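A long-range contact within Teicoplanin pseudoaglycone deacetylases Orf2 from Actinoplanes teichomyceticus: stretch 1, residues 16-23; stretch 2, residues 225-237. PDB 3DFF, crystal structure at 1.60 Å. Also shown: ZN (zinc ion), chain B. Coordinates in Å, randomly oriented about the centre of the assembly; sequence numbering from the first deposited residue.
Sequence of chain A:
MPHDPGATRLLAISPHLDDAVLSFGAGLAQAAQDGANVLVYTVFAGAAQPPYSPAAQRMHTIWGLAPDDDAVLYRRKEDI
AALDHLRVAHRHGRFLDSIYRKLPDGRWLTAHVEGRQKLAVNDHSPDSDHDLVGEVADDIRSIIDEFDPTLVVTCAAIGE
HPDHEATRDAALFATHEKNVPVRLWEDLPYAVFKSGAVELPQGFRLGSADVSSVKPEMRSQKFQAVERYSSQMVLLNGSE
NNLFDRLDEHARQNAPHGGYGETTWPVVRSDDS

Stretch 1 16-23: HLDDAVLS
Stretch 2 225-237: AVERYSSQMVLLN

Residues 16-23 and 225-237, at least 204 positions apart wherever they touch, pack with 425 Å² of summed buried surface and without a direct hydrogen bond; apolar contacts, a CH-pi contact and two water bridges join them. The first stretch is loop at Leu17 (phi/psi -77/83), passes through Asp18 at the unusual values 157/-27, and is helical from Asp19 through Ser23, with Leu22 N to Asp18 O and Ser23 N to Asp19 O both 2.9 Å. The second begins with helical residues Ala225 and Val226, and a type I turn spans Val226 to Tyr229, closed by Tyr229 N to Val226 O at 2.9 Å. Tyr229 itself is loop (-81/67); residues 230-232 have helical angles, and residues 233-237 are helical. The register is set by the CA pairs Asp18-Tyr229, 6.8 Å, and Leu22-Val226, 6.2 Å, so one chain advances as the other recedes.

Tyr229 contributes the largest covered area, 84 Å². Its CA-to-CB bond points toward the first stretch, and chi1 -63° (m) with chi2 -77° lays the ring against Asp18. Asp18 CA stands 3.8 Å from the Tyr229 ring centroid, 19° off the normal, a CH-pi contact over one face. Val21 meets the ring edge, with Val21 CB 3.7 Å from Tyr229 CE2, while Leu17 O lies obliquely 3.4 Å from Tyr229 CE1. The hydroxyl is also bonded elsewhere in the structure: Tyr229 OH accepts from water 3 at 2.9 Å, and the oxygen of water 3 accepts from Val21 N at 3.0 Å. The phenol thus supplies both an apolar ring and a polar tip that reaches the start of the helix.

Val21 also points toward its partner. At chi1 173° (t), its CG1 lies 3.8 Å from Ala225 CB and 3.9 Å from Val226 CG2, while Val21 CG2 comes within 3.3 Å of Tyr229 OH. The short Ala225 side chain suits this close approach. Leu22 starts sideways, but chi1 -78° (m) and chi2 164° (t) bring its end nearer: Leu22 CD2 is 3.8 Å from Val226 CG1 (chi1 171°, t) and 3.9 Å from Leu236 CD1. Leu236, also m,t (-71°, 163°), points toward the first stretch and extends this apolar patch.

The buried Asp18 carboxylate, chi1 57° (p) and chi2 5°, makes no capping bond despite its N-cap position. Water 1 bridges Asp18 OD2 (2.6 Å) and Gln232 OE1 (2.8 Å), linking the stretches. The CA-to-CB bond of Gln232 points toward the first stretch, and chi1 -54° (m) places Gln232 CG 3.6 Å from Asp18 OD2; chi2 -58° (m) and chi3 -55° then set the amide, whose Gln232 NE2 donates to Ser231 OG at 3.0 Å. Asp18 OD1 accepts from water 2 at 2.6 Å, and water 2 is 2.1 Å from ZN. The zinc is also held by His16 ND1 and Asp19 OD2, each 2.1 Å from ZN; Asp19 (chi1 -70°, m) points away from the second stretch.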

# COMPACT_ATOMS: atom_id res chain seq x y z
N HIS A 16 -3.19 1.94 -0.23
CA HIS A 16 -4.32 2.16 0.67
C HIS A 16 -3.84 2.66 2.01
O HIS A 16 -2.65 2.64 2.31
CB HIS A 16 -5.08 0.86 0.92
CG HIS A 16 -5.63 0.24 -0.31
ND1 HIS A 16 -5.27 -1.03 -0.73
CD2 HIS A 16 -6.53 0.69 -1.21
CE1 HIS A 16 -5.93 -1.32 -1.84
NE2 HIS A 16 -6.68 -0.28 -2.16
N LEU A 17 -4.80 3.09 2.83
CA LEU A 17 -4.53 3.59 4.17
C LEU A 17 -4.27 2.42 5.13
O LEU A 17 -5.18 1.96 5.84
CB LEU A 17 -5.70 4.48 4.63
CG LEU A 17 -5.95 5.72 3.76
CD1 LEU A 17 -7.35 6.24 3.91
CD2 LEU A 17 -4.93 6.85 4.11
N ASP A 18 -3.03 1.95 5.11
CA ASP A 18 -2.50 0.87 5.96
C ASP A 18 -1.29 0.18 5.35
O ASP A 18 -0.46 -0.36 6.07
CB ASP A 18 -3.55 -0.19 6.33
CG ASP A 18 -4.22 -0.86 5.10
OD1 ASP A 18 -3.84 -0.61 3.94
OD2 ASP A 18 -5.18 -1.63 5.33
N ASP A 19 -1.17 0.18 4.02
CA ASP A 19 -0.21 -0.73 3.37
C ASP A 19 1.23 -0.39 3.71
O ASP A 19 2.03 -1.29 3.98
CB ASP A 19 -0.39 -0.75 1.85
CG ASP A 19 -1.67 -1.43 1.42
OD1 ASP A 19 -1.89 -2.61 1.77
OD2 ASP A 19 -2.47 -0.79 0.71
N ALA A 20 1.56 0.90 3.70
CA ALA A 20 2.95 1.33 3.96
C ALA A 20 3.35 0.97 5.37
O ALA A 20 4.51 0.54 5.61
CB ALA A 20 3.08 2.86 3.75
N VAL A 21 2.44 1.15 6.32
CA VAL A 21 2.77 0.83 7.72
C VAL A 21 2.91 -0.69 7.89
O VAL A 21 3.90 -1.17 8.45
CB VAL A 21 1.78 1.46 8.71
CG1 VAL A 21 2.06 0.97 10.13
CG2 VAL A 21 1.89 2.99 8.63
N LEU A 22 1.94 -1.44 7.39
CA LEU A 22 2.02 -2.91 7.46
C LEU A 22 3.29 -3.46 6.83
O LEU A 22 3.90 -4.41 7.36
CB LEU A 22 0.84 -3.52 6.71
CG LEU A 22 -0.49 -3.51 7.44
CD1 LEU A 22 -1.61 -3.77 6.44
CD2 LEU A 22 -0.51 -4.54 8.58
N SER A 23 3.68 -2.89 5.70
CA SER A 23 4.76 -3.46 4.89
C SER A 23 6.13 -2.88 5.20
O SER A 23 7.14 -3.56 5.02
CB SER A 23 4.48 -3.30 3.40
OG SER A 23 3.23 -3.88 3.05
N ALA A 225 1.96 1.00 15.66
CA ALA A 225 1.39 1.83 14.59
C ALA A 225 0.32 1.06 13.81
O ALA A 225 -0.77 1.59 13.55
CB ALA A 225 2.48 2.33 13.65
N VAL A 226 0.60 -0.19 13.46
CA VAL A 226 -0.41 -1.04 12.84
C VAL A 226 -1.70 -1.04 13.66
O VAL A 226 -2.80 -0.94 13.12
CB VAL A 226 0.12 -2.48 12.62
CG1 VAL A 226 -0.99 -3.42 12.18
CG2 VAL A 226 1.26 -2.49 11.62
N GLU A 227 -1.58 -1.08 14.99
CA GLU A 227 -2.76 -1.12 15.83
C GLU A 227 -3.65 0.12 15.73
O GLU A 227 -4.81 0.08 16.16
CB GLU A 227 -2.37 -1.37 17.29
CG GLU A 227 -1.79 -2.75 17.47
CD GLU A 227 -1.42 -3.06 18.90
OE1 GLU A 227 -0.72 -2.23 19.53
OE2 GLU A 227 -1.82 -4.13 19.38
N ARG A 228 -3.12 1.22 15.19
CA ARG A 228 -3.89 2.44 15.04
C ARG A 228 -4.94 2.24 13.96
O ARG A 228 -5.96 2.94 13.96
CB ARG A 228 -3.00 3.64 14.70
CG ARG A 228 -2.59 4.46 15.90
CD ARG A 228 -1.66 3.70 16.81
NE ARG A 228 -1.23 4.51 17.95
CZ ARG A 228 -0.75 3.98 19.08
NH1 ARG A 228 -0.64 2.66 19.20
NH2 ARG A 228 -0.39 4.77 20.09
N TYR A 229 -4.70 1.29 13.06
CA TYR A 229 -5.70 1.00 12.00
C TYR A 229 -6.79 0.10 12.54
O TYR A 229 -6.93 -1.07 12.12
CB TYR A 229 -5.05 0.40 10.75
CG TYR A 229 -4.07 1.32 10.07
CD1 TYR A 229 -4.51 2.39 9.28
CD2 TYR A 229 -2.69 1.12 10.21
CE1 TYR A 229 -3.60 3.22 8.61
CE2 TYR A 229 -1.78 1.96 9.59
CZ TYR A 229 -2.23 3.02 8.79
OH TYR A 229 -1.31 3.82 8.19
N SER A 230 -7.58 0.63 13.47
CA SER A 230 -8.57 -0.17 14.19
C SER A 230 -9.51 -0.87 13.23
O SER A 230 -9.86 -2.03 13.43
CB SER A 230 -9.41 0.69 15.13
OG SER A 230 -8.58 1.45 15.98
N SER A 231 -9.89 -0.18 12.16
CA SER A 231 -10.88 -0.72 11.22
C SER A 231 -10.40 -2.00 10.54
O SER A 231 -11.21 -2.81 10.09
CB SER A 231 -11.20 0.33 10.15
OG SER A 231 -10.03 0.67 9.42
N GLN A 232 -9.09 -2.18 10.45
CA GLN A 232 -8.49 -3.28 9.73
C GLN A 232 -8.09 -4.45 10.61
O GLN A 232 -7.75 -5.51 10.11
CB GLN A 232 -7.26 -2.78 8.97
CG GLN A 232 -7.54 -1.59 8.08
CD GLN A 232 -8.61 -1.86 7.03
OE1 GLN A 232 -8.50 -2.83 6.25
NE2 GLN A 232 -9.63 -1.01 7.00
N MSE A 233 -8.14 -4.27 11.93
CA MSE A 233 -7.63 -5.30 12.82
C MSE A 233 -8.31 -6.67 12.67
O MSE A 233 -7.63 -7.69 12.53
CB MSE A 233 -7.61 -4.82 14.27
CG MSE A 233 -6.42 -3.92 14.62
SE MSE A 233 -4.67 -4.44 13.85
CE MSE A 233 -4.68 -3.22 12.31
N VAL A 234 -9.64 -6.70 12.66
CA VAL A 234 -10.36 -7.98 12.55
C VAL A 234 -10.00 -8.67 11.23
O VAL A 234 -9.66 -9.85 11.21
CB VAL A 234 -11.90 -7.83 12.75
CG1 VAL A 234 -12.63 -9.15 12.48
CG2 VAL A 234 -12.20 -7.32 14.15
N LEU A 235 -10.04 -7.91 10.15
CA LEU A 235 -9.70 -8.39 8.81
C LEU A 235 -8.27 -8.94 8.74
O LEU A 235 -8.04 -10.00 8.18
CB LEU A 235 -9.90 -7.26 7.81
CG LEU A 235 -10.06 -7.47 6.30
CD1 LEU A 235 -11.06 -8.56 5.99
CD2 LEU A 235 -10.51 -6.14 5.70
N LEU A 236 -7.32 -8.21 9.32
CA LEU A 236 -5.91 -8.61 9.27
C LEU A 236 -5.56 -9.79 10.18
O LEU A 236 -4.72 -10.62 9.82
CB LEU A 236 -5.00 -7.43 9.59
CG LEU A 236 -4.90 -6.34 8.52
CD1 LEU A 236 -4.34 -5.08 9.12
CD2 LEU A 236 -4.06 -6.81 7.36
N ASN A 237 -6.18 -9.86 11.34
CA ASN A 237 -5.86 -10.93 12.29
C ASN A 237 -6.39 -12.29 11.89
O ASN A 237 -5.77 -13.32 12.17
CB ASN A 237 -6.31 -10.55 13.70
CG ASN A 237 -5.28 -9.71 14.41
OD1 ASN A 237 -4.23 -10.21 14.81
ND2 ASN A 237 -5.55 -8.41 14.53
ZN ZN B . -3.89 -2.29 0.21
O HOH W 1 -6.03 -4.03 5.94
O HOH W 2 -4.82 -2.08 2.10
O HOH W 3 0.05 2.84 5.84
O HOH W 4 -4.88 -4.02 -0.04